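BluB-like flavoprotein (Clostridium difficile 630, PDB 3EO8) binds flavin mononucleotide at the interface of a two-chain assembly and, as a member of the nitroreductase family, probably acts as an FMN-dependent oxidoreductase. Local coordinates at residues R15-Q20 with M193-V198; T94-K99 with C161-Q166; F107-N112 with K185-L190; I43-F48 with P137-L142. All coordinates share one frame; numbering follows the deposited sequence. Where two conformers were deposited one is given.

Contact 1. Residues R15-Q20 with M193-V198. With FMN (flavin mononucleotide), chain G.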
# COMPACT_ATOMS: atom_id res chain seq x y z
N ARG A 15 -12.11 -12.76 10.56
CA ARG A 15 -11.49 -13.04 11.86
C ARG A 15 -12.00 -14.33 12.50
O ARG A 15 -11.58 -14.70 13.58
CB ARG A 15 -11.64 -11.84 12.80
CG ARG A 15 -11.13 -10.55 12.21
CD ARG A 15 -11.02 -9.42 13.23
NE ARG A 15 -10.52 -8.20 12.57
CZ ARG A 15 -11.27 -7.32 11.90
NH1 ARG A 15 -12.57 -7.50 11.75
NH2 ARG A 15 -10.69 -6.27 11.36
N LYS A 16 -12.88 -15.04 11.81
CA LYS A 16 -13.33 -16.33 12.27
C LYS A 16 -13.35 -17.24 11.07
O LYS A 16 -13.75 -16.80 9.98
CB LYS A 16 -14.72 -16.25 12.91
CG LYS A 16 -14.74 -15.57 14.27
N PHE A 17 -12.90 -18.47 11.28
CA PHE A 17 -12.63 -19.44 10.21
C PHE A 17 -13.25 -20.80 10.46
O PHE A 17 -13.35 -21.26 11.60
CB PHE A 17 -11.13 -19.63 10.04
CG PHE A 17 -10.41 -18.35 9.80
CD1 PHE A 17 -10.02 -17.55 10.86
CD2 PHE A 17 -10.15 -17.91 8.51
CE1 PHE A 17 -9.37 -16.34 10.64
CE2 PHE A 17 -9.48 -16.69 8.31
CZ PHE A 17 -9.10 -15.91 9.37
N LYS A 18 -13.63 -21.46 9.37
CA LYS A 18 -14.14 -22.82 9.42
C LYS A 18 -12.98 -23.79 9.61
O LYS A 18 -11.82 -23.41 9.43
CB LYS A 18 -14.92 -23.15 8.15
CG LYS A 18 -16.17 -22.32 8.02
CD LYS A 18 -16.90 -22.55 6.71
CE LYS A 18 -18.23 -21.80 6.71
NZ LYS A 18 -18.86 -21.74 5.37
N ASN A 19 -13.29 -25.02 10.00
CA ASN A 19 -12.27 -26.02 10.22
C ASN A 19 -11.98 -26.76 8.93
O ASN A 19 -12.47 -27.89 8.74
CB ASN A 19 -12.73 -27.01 11.27
CG ASN A 19 -11.63 -27.98 11.65
OD1 ASN A 19 -10.44 -27.65 11.58
ND2 ASN A 19 -12.03 -29.19 12.04
N GLN A 20 -11.24 -26.11 8.05
CA GLN A 20 -10.96 -26.62 6.72
C GLN A 20 -9.59 -26.13 6.33
O GLN A 20 -9.16 -25.07 6.78
CB GLN A 20 -11.98 -26.11 5.71
CG GLN A 20 -13.36 -26.65 5.92
CD GLN A 20 -14.41 -26.06 4.98
OE1 GLN A 20 -14.13 -25.75 3.81
NE2 GLN A 20 -15.63 -25.89 5.52
N MSE A 193 1.06 -9.40 8.52
CA MSE A 193 0.64 -10.79 8.45
C MSE A 193 -0.73 -10.89 7.84
O MSE A 193 -1.49 -9.91 7.75
CB MSE A 193 0.62 -11.48 9.82
CG MSE A 193 1.73 -11.02 10.76
SE MSE A 193 1.96 -12.08 12.35
CE MSE A 193 0.37 -11.65 13.34
N LEU A 194 -1.03 -12.08 7.34
CA LEU A 194 -2.36 -12.44 6.86
C LEU A 194 -2.83 -13.69 7.60
O LEU A 194 -2.10 -14.72 7.64
CB LEU A 194 -2.32 -12.73 5.39
CG LEU A 194 -2.09 -11.56 4.46
CD1 LEU A 194 -1.54 -12.04 3.09
CD2 LEU A 194 -3.40 -10.84 4.32
N ALA A 195 -4.02 -13.60 8.18
CA ALA A 195 -4.71 -14.79 8.71
C ALA A 195 -5.58 -15.31 7.57
O ALA A 195 -6.41 -14.58 7.05
CB ALA A 195 -5.60 -14.45 9.94
N LEU A 196 -5.38 -16.58 7.20
CA LEU A 196 -5.94 -17.13 5.98
C LEU A 196 -6.63 -18.46 6.21
O LEU A 196 -6.07 -19.37 6.81
CB LEU A 196 -4.81 -17.33 4.95
CG LEU A 196 -5.14 -17.92 3.57
CD1 LEU A 196 -6.10 -16.99 2.75
CD2 LEU A 196 -3.81 -18.22 2.80
N GLY A 197 -7.85 -18.58 5.69
CA GLY A 197 -8.66 -19.79 5.85
C GLY A 197 -9.97 -19.73 5.08
O GLY A 197 -10.23 -18.81 4.32
N VAL A 198 -10.80 -20.75 5.28
CA VAL A 198 -12.14 -20.71 4.76
C VAL A 198 -12.95 -19.93 5.77
O VAL A 198 -12.98 -20.31 6.95
CB VAL A 198 -12.75 -22.10 4.60
CG1 VAL A 198 -14.20 -21.97 4.17
CG2 VAL A 198 -11.91 -22.95 3.59
N1 FMN G . -7.56 -5.89 11.23
C2 FMN G . -7.27 -6.49 12.44
O2 FMN G . -8.12 -7.11 13.09
N3 FMN G . -6.00 -6.42 12.93
C4 FMN G . -5.00 -5.73 12.31
O4 FMN G . -3.85 -5.72 12.81
C4A FMN G . -5.28 -5.13 11.09
N5 FMN G . -4.29 -4.45 10.41
C5A FMN G . -4.55 -3.88 9.18
C6 FMN G . -3.52 -3.24 8.52
C7 FMN G . -3.76 -2.67 7.28
C7M FMN G . -2.56 -2.37 6.44
C8 FMN G . -5.03 -2.77 6.70
C8M FMN G . -5.19 -2.52 5.23
C9 FMN G . -6.05 -3.42 7.38
C9A FMN G . -5.83 -3.99 8.62
N10 FMN G . -6.84 -4.62 9.34
C10 FMN G . -6.55 -5.23 10.55
C1' FMN G . -8.26 -4.68 8.84
C2' FMN G . -9.04 -3.39 9.07
O2' FMN G . -9.41 -3.28 10.43
C3' FMN G . -10.28 -3.41 8.19
O3' FMN G . -9.87 -3.45 6.83
C4' FMN G . -11.26 -2.26 8.41
O4' FMN G . -11.77 -2.27 9.73
C5' FMN G . -12.42 -2.40 7.41
O5' FMN G . -13.10 -3.62 7.66
P FMN G . -13.36 -4.63 6.42
O1P FMN G . -14.11 -5.83 6.93
O2P FMN G . -11.98 -5.02 5.93
O3P FMN G . -14.10 -3.95 5.28
O HOH W 1 -10.32 -22.69 7.27

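Contact 2. Residues T94-K99 with C161-Q166. With FMN (flavin mononucleotide), chain G.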
# COMPACT_ATOMS: atom_id res chain seq x y z
N THR A 94 -5.57 -8.92 17.12
CA THR A 94 -4.26 -9.48 16.78
C THR A 94 -4.24 -11.02 16.97
O THR A 94 -4.04 -11.77 16.02
CB THR A 94 -3.09 -8.84 17.58
OG1 THR A 94 -3.23 -7.41 17.65
CG2 THR A 94 -1.75 -9.20 16.92
N LEU A 95 -4.49 -11.49 18.19
CA LEU A 95 -4.23 -12.89 18.47
C LEU A 95 -5.31 -13.83 17.91
O LEU A 95 -5.18 -15.04 18.03
CB LEU A 95 -4.03 -13.13 19.96
CG LEU A 95 -2.80 -12.48 20.61
CD1 LEU A 95 -2.86 -12.70 22.16
CD2 LEU A 95 -1.54 -13.04 20.01
N PHE A 96 -6.36 -13.27 17.29
CA PHE A 96 -7.38 -14.07 16.62
C PHE A 96 -6.85 -14.86 15.44
O PHE A 96 -7.50 -15.80 14.99
CB PHE A 96 -8.54 -13.19 16.10
CG PHE A 96 -8.17 -12.41 14.90
CD1 PHE A 96 -8.27 -12.97 13.64
CD2 PHE A 96 -7.63 -11.15 15.03
CE1 PHE A 96 -7.89 -12.29 12.53
CE2 PHE A 96 -7.24 -10.44 13.92
CZ PHE A 96 -7.35 -11.02 12.67
N TYR A 97 -5.68 -14.50 14.91
CA TYR A 97 -5.11 -15.24 13.77
C TYR A 97 -4.94 -16.73 14.07
O TYR A 97 -4.90 -17.54 13.14
CB TYR A 97 -3.78 -14.64 13.30
CG TYR A 97 -2.56 -14.98 14.15
CD1 TYR A 97 -1.90 -16.19 14.02
CD2 TYR A 97 -2.06 -14.07 15.05
CE1 TYR A 97 -0.78 -16.51 14.80
CE2 TYR A 97 -0.95 -14.35 15.83
CZ TYR A 97 -0.31 -15.58 15.71
OH TYR A 97 0.79 -15.88 16.51
N LEU A 98 -4.83 -17.10 15.34
CA LEU A 98 -4.63 -18.49 15.71
C LEU A 98 -5.86 -19.34 15.33
O LEU A 98 -5.79 -20.55 15.28
CB LEU A 98 -4.39 -18.61 17.20
CG LEU A 98 -3.03 -18.05 17.64
CD1 LEU A 98 -3.06 -17.79 19.14
CD2 LEU A 98 -1.91 -19.02 17.26
N LYS A 99 -6.97 -18.66 15.08
CA LYS A 99 -8.21 -19.32 14.66
C LYS A 99 -8.16 -19.82 13.23
O LYS A 99 -9.04 -20.61 12.83
CB LYS A 99 -9.39 -18.35 14.83
CG LYS A 99 -9.61 -17.89 16.27
CD LYS A 99 -10.77 -16.91 16.40
CE LYS A 99 -11.03 -16.67 17.89
NZ LYS A 99 -11.96 -15.54 18.18
N CYS A 161 -7.61 -11.87 6.86
CA CYS A 161 -7.51 -10.57 7.49
C CYS A 161 -6.07 -10.21 7.38
O CYS A 161 -5.19 -11.04 7.60
CB CYS A 161 -7.92 -10.60 8.96
SG CYS A 161 -8.06 -8.97 9.79
N TRP A 162 -5.86 -8.94 7.06
CA TRP A 162 -4.56 -8.29 6.99
C TRP A 162 -4.22 -7.75 8.38
O TRP A 162 -5.08 -7.18 9.02
CB TRP A 162 -4.78 -7.14 6.02
CG TRP A 162 -3.62 -6.42 5.41
CD1 TRP A 162 -2.41 -6.11 5.97
CD2 TRP A 162 -3.65 -5.78 4.14
NE1 TRP A 162 -1.67 -5.38 5.07
CE2 TRP A 162 -2.41 -5.16 3.95
CE3 TRP A 162 -4.60 -5.72 3.12
CZ2 TRP A 162 -2.10 -4.46 2.78
CZ3 TRP A 162 -4.28 -5.04 1.95
CH2 TRP A 162 -3.04 -4.41 1.80
N LEU A 163 -3.00 -7.98 8.86
CA LEU A 163 -2.60 -7.49 10.17
C LEU A 163 -1.31 -6.71 10.15
O LEU A 163 -0.30 -7.16 9.62
CB LEU A 163 -2.42 -8.64 11.14
CG LEU A 163 -3.67 -9.50 11.47
CD1 LEU A 163 -3.93 -10.64 10.48
CD2 LEU A 163 -3.56 -10.04 12.91
N THR A 164 -1.33 -5.56 10.79
CA THR A 164 -0.08 -4.87 11.12
C THR A 164 -0.01 -4.56 12.61
O THR A 164 1.00 -4.01 13.08
CB THR A 164 0.13 -3.58 10.28
OG1 THR A 164 -0.99 -2.70 10.42
CG2 THR A 164 0.37 -3.94 8.80
N SER A 165 -1.03 -4.92 13.37
CA SER A 165 -1.09 -4.52 14.79
C SER A 165 -0.04 -5.24 15.64
O SER A 165 0.24 -4.83 16.73
CB SER A 165 -2.48 -4.75 15.40
OG SER A 165 -2.87 -6.10 15.33
N GLN A 166 0.54 -6.32 15.12
CA GLN A 166 1.60 -7.02 15.84
C GLN A 166 2.96 -6.32 15.80
O GLN A 166 3.89 -6.78 16.46
CB GLN A 166 1.77 -8.43 15.25
CG GLN A 166 2.43 -8.49 13.88
CD GLN A 166 1.54 -8.03 12.74
OE1 GLN A 166 0.31 -8.04 12.85
NE2 GLN A 166 2.16 -7.64 11.60
N1 FMN G . -7.56 -5.89 11.23
C2 FMN G . -7.27 -6.49 12.44
O2 FMN G . -8.12 -7.11 13.09
N3 FMN G . -6.00 -6.42 12.93
C4 FMN G . -5.00 -5.73 12.31
O4 FMN G . -3.85 -5.72 12.81
C4A FMN G . -5.28 -5.13 11.09
N5 FMN G . -4.29 -4.45 10.41
C5A FMN G . -4.55 -3.88 9.18
C6 FMN G . -3.52 -3.24 8.52
C7 FMN G . -3.76 -2.67 7.28
C7M FMN G . -2.56 -2.37 6.44
C8 FMN G . -5.03 -2.77 6.70
C8M FMN G . -5.19 -2.52 5.23
C9 FMN G . -6.05 -3.42 7.38
C9A FMN G . -5.83 -3.99 8.62
N10 FMN G . -6.84 -4.62 9.34
C10 FMN G . -6.55 -5.23 10.55
C1' FMN G . -8.26 -4.68 8.84
C2' FMN G . -9.04 -3.39 9.07
O2' FMN G . -9.41 -3.28 10.43
C3' FMN G . -10.28 -3.41 8.19
O3' FMN G . -9.87 -3.45 6.83
C4' FMN G . -11.26 -2.26 8.41
O4' FMN G . -11.77 -2.27 9.73
C5' FMN G . -12.42 -2.40 7.41
O5' FMN G . -13.10 -3.62 7.66
P FMN G . -13.36 -4.63 6.42
O1P FMN G . -14.11 -5.83 6.93
O2P FMN G . -11.98 -5.02 5.93
O3P FMN G . -14.10 -3.95 5.28
O HOH W 2 -1.25 -6.05 18.87

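Contact 3. Residues F107-N112 with K185-L190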
# COMPACT_ATOMS: atom_id res chain seq x y z
N PHE A 107 7.02 -10.32 4.46
CA PHE A 107 8.25 -9.55 4.63
C PHE A 107 8.37 -8.53 3.51
O PHE A 107 7.85 -8.71 2.43
CB PHE A 107 9.49 -10.45 4.64
CG PHE A 107 9.75 -11.11 5.97
CD1 PHE A 107 8.95 -12.17 6.41
CD2 PHE A 107 10.75 -10.66 6.80
CE1 PHE A 107 9.19 -12.78 7.64
CE2 PHE A 107 10.98 -11.23 8.04
CZ PHE A 107 10.21 -12.31 8.47
N THR A 108 9.08 -7.45 3.79
CA THR A 108 9.23 -6.36 2.85
C THR A 108 10.60 -5.71 3.12
O THR A 108 11.33 -6.13 4.01
CB THR A 108 8.05 -5.36 2.97
OG1 THR A 108 8.09 -4.41 1.89
CG2 THR A 108 8.07 -4.61 4.33
N LYS A 109 10.98 -4.76 2.29
CA LYS A 109 12.19 -4.01 2.46
C LYS A 109 11.98 -2.55 2.05
O LYS A 109 11.01 -2.21 1.34
CB LYS A 109 13.33 -4.65 1.67
CG LYS A 109 13.17 -4.64 0.15
CD LYS A 109 14.43 -5.12 -0.57
CE LYS A 109 14.12 -5.30 -2.07
NZ LYS A 109 15.31 -5.41 -2.97
N VAL A 110 12.87 -1.67 2.52
CA VAL A 110 12.73 -0.25 2.26
C VAL A 110 12.93 0.04 0.78
O VAL A 110 13.79 -0.56 0.14
CB VAL A 110 13.73 0.60 3.10
CG1 VAL A 110 13.73 2.05 2.63
CG2 VAL A 110 13.40 0.52 4.56
N TYR A 111 12.11 0.93 0.23
CA TYR A 111 12.26 1.45 -1.13
C TYR A 111 12.56 2.93 -1.02
O TYR A 111 11.75 3.68 -0.49
CB TYR A 111 11.00 1.22 -1.94
CG TYR A 111 11.00 1.92 -3.26
CD1 TYR A 111 11.95 1.63 -4.22
CD2 TYR A 111 10.05 2.89 -3.56
CE1 TYR A 111 11.96 2.28 -5.43
CE2 TYR A 111 10.05 3.52 -4.77
CZ TYR A 111 11.03 3.21 -5.70
OH TYR A 111 11.04 3.87 -6.91
N ASN A 112 13.74 3.35 -1.48
CA ASN A 112 14.11 4.77 -1.51
C ASN A 112 13.53 5.35 -2.80
O ASN A 112 13.97 4.99 -3.90
CB ASN A 112 15.63 4.92 -1.45
CG ASN A 112 16.21 4.57 -0.09
OD1 ASN A 112 15.53 4.68 0.96
ND2 ASN A 112 17.45 4.12 -0.09
N LYS A 185 16.12 -13.63 6.72
CA LYS A 185 15.38 -12.46 6.21
C LYS A 185 16.25 -11.50 5.40
O LYS A 185 15.73 -10.69 4.64
CB LYS A 185 14.72 -11.72 7.35
CG LYS A 185 15.68 -11.02 8.32
CD LYS A 185 14.99 -10.63 9.64
CE LYS A 185 16.00 -10.08 10.64
NZ LYS A 185 15.46 -10.02 12.04
N GLY A 186 17.57 -11.58 5.59
CA GLY A 186 18.48 -10.62 4.98
C GLY A 186 18.10 -9.19 5.32
O GLY A 186 18.01 -8.86 6.49
N GLU A 187 17.87 -8.37 4.29
CA GLU A 187 17.57 -6.95 4.48
C GLU A 187 16.07 -6.69 4.71
O GLU A 187 15.64 -5.54 4.92
CB GLU A 187 18.06 -6.14 3.26
CG GLU A 187 17.21 -6.32 2.00
CD GLU A 187 17.92 -5.95 0.67
OE1 GLU A 187 18.35 -4.77 0.53
OE2 GLU A 187 17.99 -6.82 -0.24
N TYR A 188 15.28 -7.76 4.64
CA TYR A 188 13.84 -7.66 4.76
C TYR A 188 13.42 -7.67 6.23
O TYR A 188 14.16 -8.11 7.09
CB TYR A 188 13.13 -8.78 4.02
CG TYR A 188 13.17 -8.70 2.50
CD1 TYR A 188 14.38 -8.81 1.80
CD2 TYR A 188 12.00 -8.55 1.76
CE1 TYR A 188 14.42 -8.75 0.41
CE2 TYR A 188 12.02 -8.49 0.36
CZ TYR A 188 13.23 -8.58 -0.30
OH TYR A 188 13.21 -8.53 -1.69
N PHE A 189 12.22 -7.17 6.49
CA PHE A 189 11.64 -7.12 7.81
C PHE A 189 10.14 -7.39 7.66
O PHE A 189 9.58 -7.30 6.56
CB PHE A 189 11.92 -5.76 8.48
CG PHE A 189 11.61 -4.54 7.61
CD1 PHE A 189 10.33 -3.97 7.58
CD2 PHE A 189 12.59 -3.97 6.82
CE1 PHE A 189 10.07 -2.86 6.77
CE2 PHE A 189 12.33 -2.86 6.03
CZ PHE A 189 11.07 -2.31 5.99
N LEU A 190 9.50 -7.75 8.77
CA LEU A 190 8.07 -8.07 8.75
C LEU A 190 7.28 -6.83 8.38
O LEU A 190 7.44 -5.77 8.99
CB LEU A 190 7.64 -8.61 10.09
CG LEU A 190 6.21 -9.09 10.14
CD1 LEU A 190 6.03 -10.32 9.29
CD2 LEU A 190 5.80 -9.30 11.60
O HOH W 3 15.54 -8.60 -2.81
O HOH W 4 15.26 -2.95 4.00

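Contact 4. Residues I43-F48 with P137-L142. With FMN (flavin mononucleotide), chain K.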
# COMPACT_ATOMS: atom_id res chain seq x y z
N ILE A 43 10.58 -2.76 -7.90
CA ILE A 43 11.33 -3.27 -6.76
C ILE A 43 10.77 -4.60 -6.23
O ILE A 43 11.53 -5.41 -5.71
CB ILE A 43 11.44 -2.24 -5.62
CG1 ILE A 43 12.39 -2.75 -4.54
CG2 ILE A 43 10.06 -1.93 -5.04
CD1 ILE A 43 12.80 -1.66 -3.54
N GLN A 44 9.47 -4.84 -6.39
CA GLN A 44 8.86 -6.07 -5.91
C GLN A 44 9.36 -6.40 -4.51
O GLN A 44 9.87 -7.49 -4.26
CB GLN A 44 9.13 -7.23 -6.84
CG GLN A 44 8.65 -7.01 -8.27
CD GLN A 44 9.36 -7.91 -9.25
OE1 GLN A 44 8.94 -9.04 -9.48
NE2 GLN A 44 10.44 -7.42 -9.84
N ASN A 45 9.15 -5.47 -3.58
CA ASN A 45 9.70 -5.57 -2.24
C ASN A 45 8.82 -6.40 -1.34
O ASN A 45 8.16 -5.88 -0.43
CB ASN A 45 9.92 -4.17 -1.62
CG ASN A 45 8.65 -3.28 -1.62
OD1 ASN A 45 7.80 -3.35 -2.55
ND2 ASN A 45 8.51 -2.45 -0.57
N TRP A 46 8.74 -7.69 -1.65
CA TRP A 46 7.87 -8.57 -0.88
C TRP A 46 8.40 -9.99 -0.88
O TRP A 46 9.01 -10.42 -1.86
CB TRP A 46 6.46 -8.55 -1.46
CG TRP A 46 6.37 -8.62 -2.99
CD1 TRP A 46 6.63 -9.69 -3.79
CD2 TRP A 46 5.88 -7.59 -3.84
NE1 TRP A 46 6.36 -9.37 -5.10
CE2 TRP A 46 5.90 -8.09 -5.16
CE3 TRP A 46 5.45 -6.28 -3.63
CZ2 TRP A 46 5.48 -7.31 -6.26
CZ3 TRP A 46 5.07 -5.51 -4.70
CH2 TRP A 46 5.06 -6.04 -6.01
N HIS A 47 8.17 -10.69 0.24
CA HIS A 47 8.46 -12.13 0.35
C HIS A 47 7.41 -12.72 1.29
O HIS A 47 7.24 -12.26 2.40
CB HIS A 47 9.88 -12.40 0.91
CG HIS A 47 10.29 -13.84 0.77
ND1 HIS A 47 10.88 -14.33 -0.37
CD2 HIS A 47 10.13 -14.89 1.60
CE1 HIS A 47 11.10 -15.63 -0.22
NE2 HIS A 47 10.65 -15.99 0.96
N PHE A 48 6.72 -13.75 0.83
CA PHE A 48 5.64 -14.34 1.60
C PHE A 48 6.10 -15.65 2.25
O PHE A 48 6.42 -16.61 1.54
CB PHE A 48 4.43 -14.63 0.68
CG PHE A 48 3.85 -13.39 0.08
CD1 PHE A 48 4.46 -12.78 -1.02
CD2 PHE A 48 2.72 -12.80 0.62
CE1 PHE A 48 3.95 -11.59 -1.54
CE2 PHE A 48 2.20 -11.62 0.11
CZ PHE A 48 2.82 -11.01 -0.97
N PRO A 137 6.09 5.24 -0.81
CA PRO A 137 5.81 4.46 -2.02
C PRO A 137 6.14 2.96 -1.92
O PRO A 137 5.43 2.11 -2.47
CB PRO A 137 6.59 5.22 -3.11
CG PRO A 137 6.61 6.66 -2.59
CD PRO A 137 6.89 6.44 -1.11
N GLY A 138 7.17 2.60 -1.14
CA GLY A 138 7.45 1.17 -0.89
C GLY A 138 6.29 0.43 -0.26
O GLY A 138 6.01 -0.74 -0.57
N MSE A 139 5.62 1.09 0.65
CA MSE A 139 4.53 0.50 1.36
C MSE A 139 3.24 0.60 0.59
O MSE A 139 2.38 -0.30 0.71
CB MSE A 139 4.42 1.05 2.77
CG MSE A 139 5.65 0.71 3.58
SE MSE A 139 6.11 -1.20 3.65
CE MSE A 139 7.90 -1.04 2.98
N GLN A 140 3.12 1.62 -0.26
CA GLN A 140 2.04 1.60 -1.22
C GLN A 140 2.17 0.36 -2.11
O GLN A 140 1.18 -0.31 -2.41
CB GLN A 140 2.04 2.85 -2.08
CG GLN A 140 1.72 4.15 -1.39
CD GLN A 140 1.51 5.28 -2.37
OE1 GLN A 140 0.84 5.10 -3.36
NE2 GLN A 140 2.08 6.44 -2.09
N SER A 141 3.40 0.07 -2.54
CA SER A 141 3.68 -1.10 -3.37
C SER A 141 3.32 -2.39 -2.63
O SER A 141 2.66 -3.28 -3.19
CB SER A 141 5.16 -1.14 -3.78
OG SER A 141 5.56 0.05 -4.48
N LEU A 142 3.75 -2.50 -1.38
CA LEU A 142 3.41 -3.70 -0.59
C LEU A 142 1.89 -3.90 -0.47
O LEU A 142 1.37 -5.03 -0.65
CB LEU A 142 4.02 -3.60 0.81
CG LEU A 142 3.86 -4.86 1.66
CD1 LEU A 142 4.60 -6.05 1.00
CD2 LEU A 142 4.37 -4.66 3.08
N1 FMN K . 5.81 4.43 -13.00
C2 FMN K . 6.26 5.59 -13.58
O2 FMN K . 6.49 5.61 -14.79
N3 FMN K . 6.48 6.72 -12.82
C4 FMN K . 6.25 6.71 -11.45
O4 FMN K . 6.34 7.78 -10.83
C4A FMN K . 5.82 5.54 -10.84
N5 FMN K . 5.58 5.46 -9.48
C5A FMN K . 5.10 4.31 -8.89
C6 FMN K . 4.80 4.27 -7.53
C7 FMN K . 4.34 3.10 -6.94
C7M FMN K . 3.78 3.20 -5.54
C8 FMN K . 4.07 1.99 -7.73
C8M FMN K . 3.18 0.86 -7.21
C9 FMN K . 4.36 2.03 -9.10
C9A FMN K . 4.85 3.19 -9.69
N10 FMN K . 5.15 3.24 -11.03
C10 FMN K . 5.58 4.41 -11.63
C1' FMN K . 5.02 2.02 -11.91
C2' FMN K . 6.20 1.04 -11.84
O2' FMN K . 7.37 1.56 -12.54
C3' FMN K . 5.78 -0.32 -12.45
O3' FMN K . 4.72 -0.88 -11.70
C4' FMN K . 6.92 -1.36 -12.49
O4' FMN K . 8.01 -0.95 -13.26
C5' FMN K . 6.44 -2.66 -13.11
O5' FMN K . 5.94 -2.46 -14.41
P FMN K . 4.41 -2.89 -14.72
O1P FMN K . 4.10 -2.58 -16.17
O2P FMN K . 3.54 -2.10 -13.76
O3P FMN K . 4.25 -4.37 -14.49

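Contact 1. Residues R15-Q20 with M193-V198
Arg-15 makes no contact with 193-198 and reaches the flavin instead: its chain, extended from CG to NE, brings NE to 2.7 Å from O2 of FMN, while NH2, with N1 in the guanidinium plane, donates to FMN N1 at 3.2 Å. This positive charge beside N1 and O2 would be expected to stabilise a reduced, anionic flavin. At Phe-17 the ring lies along the strand end, CD2 3.6 Å from CA of Gly-197 and CZ 3.8 Å from CB of Ala-195. Lys-18 N then donates to Val-198 O at 2.8 Å, almost along the C=O axis (N-H...O 164°), and Lys-18 CD rests on Val-198 CG1. Gln-20 lays CB and OE1 against Val-198 CG2, and a water joins Val-198 N to the carbonyls of Lys-18 and Gln-20. The loop between helices 4-10 and 24-35 is thus tied to the end of strand 189-197, which runs between strands 102-108 and 159-163, with helix 137-155 against Leu-194 and Leu-196.

Contact 2. Residues T94-K99 with C161-Q166
This is a buried contact between the 3-10 turn that follows helix 80-93 and the end of strand 159-163, and it forms part of the flavin pocket of the nitroreductase fold. Ser-165 is the polar centre. Its OG, set between the backbone N and carbonyl carbon (chi1 60°), lies 2.7 Å from Thr-94 OG1 and equally close to O4 of FMN, and Phe-93 O is a further hydrogen-bond partner, so two hydroxyls and two carbonyls form a compact cluster. The backbone adds its own grip: Ser-165 N donates to FMN O4 at 3.0 Å and Thr-164 N to FMN N5 at 3.2 Å, hydrogen bonds that would polarise the redox-active side of the isoalloxazine. A water links Thr-94 OG1 to Ser-165 O. The apolar half gathers at the tip of the Phe-96 ring. CZ meets Cys-161 SG at 3.6 Å in an oblique sulfur-aromatic contact, and CE2 meets Leu-163 CD2 tip to tip at 3.8 Å, with FMN O2 also beside CE2. Cys-161 SG, anti to its backbone N, approaches FMN N1 as well. On the other side of the strand, C8M of the flavin sits over the centre of the Trp-162 ring. Tyr-97 packs on helix 54-75 and strand 189-197, whereas Trp-162 rests on helix 137-155 and bonds through NE1 to Gln-140 of the second subunit.

Contact 3. Residues F107-N112 with K185-L190
An antiparallel pairing of strands 102-108 and 189-197 in the central sheet ends here; a type II' turn from Lys-185 to Tyr-188 leads into the second strand. Thr-108 and Phe-189 form the hydrogen-bonded pair: Thr-108 N donates to Phe-189 O and Phe-189 N to Thr-108 O, both at 2.8 Å and nearly along the C=O axes. Thr-108 OG1 bonds to Asn-45 O, leaving CG2 to lie beside Phe-189 CE1. Past the pair, a water takes over, accepting from Val-110 N and donating to Glu-187 O. Leu-190 N is satisfied by Glu-174 of helix 170-181, which also forms a salt bridge with Lys-185 NZ. The Phe-107 ring has Leu-190 CA over one face, towards the rim, and Lys-185 CB near CE2. Across the strands, Lys-109 runs extended over the Tyr-188 ring, its CB 4.0 Å from the centroid and 7° off the normal, a CH-pi contact. Lys-109 NZ stays 4.1 Å from Glu-187 OE2, too far for a salt bridge. A second water bridges that ammonium to the phenol, 3.2 Å from Lys-109 NZ and 2.6 Å from Tyr-188 OH.

Contact 4. Residues I43-F48 with P137-L142
The tight part of this contact is the carboxamide of Asn-45 set against the first turn of helix 137-155. With CG between the backbone N and carbonyl carbon (chi1 55°), Asn-45 brings ND2 to 3.0 Å from Gly-138 O. The bond is nearly straight at 173° and lies in the amide plane of Asn-45, but ND2 stands above the plane of the Gly-138 carbonyl, which also accepts from Leu-142 N. ND2 bonds to Lys-109 O too, so both of its N-H groups can be used. Asn-45 OD1, by contrast, is buried without a polar partner and sees Ser-141 CB at 3.7 Å. Packing is looser around Trp-46: its CZ3 comes obliquely to 3.6 Å from Ser-141 O, and its CB is 4.0 Å from Leu-142 CD1. The contact has no solvent side: all the touching residues are buried. The helix side at Ser-141, not the Trp-46 flank, borders the flavin. Ser-141 OG, donating back to Pro-137 O and bonded to Gly-40 N, faces the dimethylbenzene methyl C8M of FMN at 3.7 Å. Arg-15, Ser-165 and Lys-208 of the second subunit hydrogen-bond to that flavin, as in the dimer-interface FMN sites of nitroreductases.

Overall arrangement
All four contacts meet on one antiparallel sheet. Contacts 1 and 2 adjoin, their centres 10 Å apart, through the pairing of strands 189-197 and 159-163, where Met-193 O lies 2.7 Å from Leu-163 N, and both touch the same FMN. Contacts 3 and 4 have their centres 9 Å apart and are joined by strands 102-108 and 47-51, with Phe-107 N 2.8 Å from His-47 O. Contact 3 lies about 26 Å from contact 1, centre to centre, on the other side of the chain's centre although both use strand 189-197. Contact 4 borders the second flavin, to which Arg-15 and Ser-165 of the second subunit are hydrogen-bonded, so each site draws on both chains.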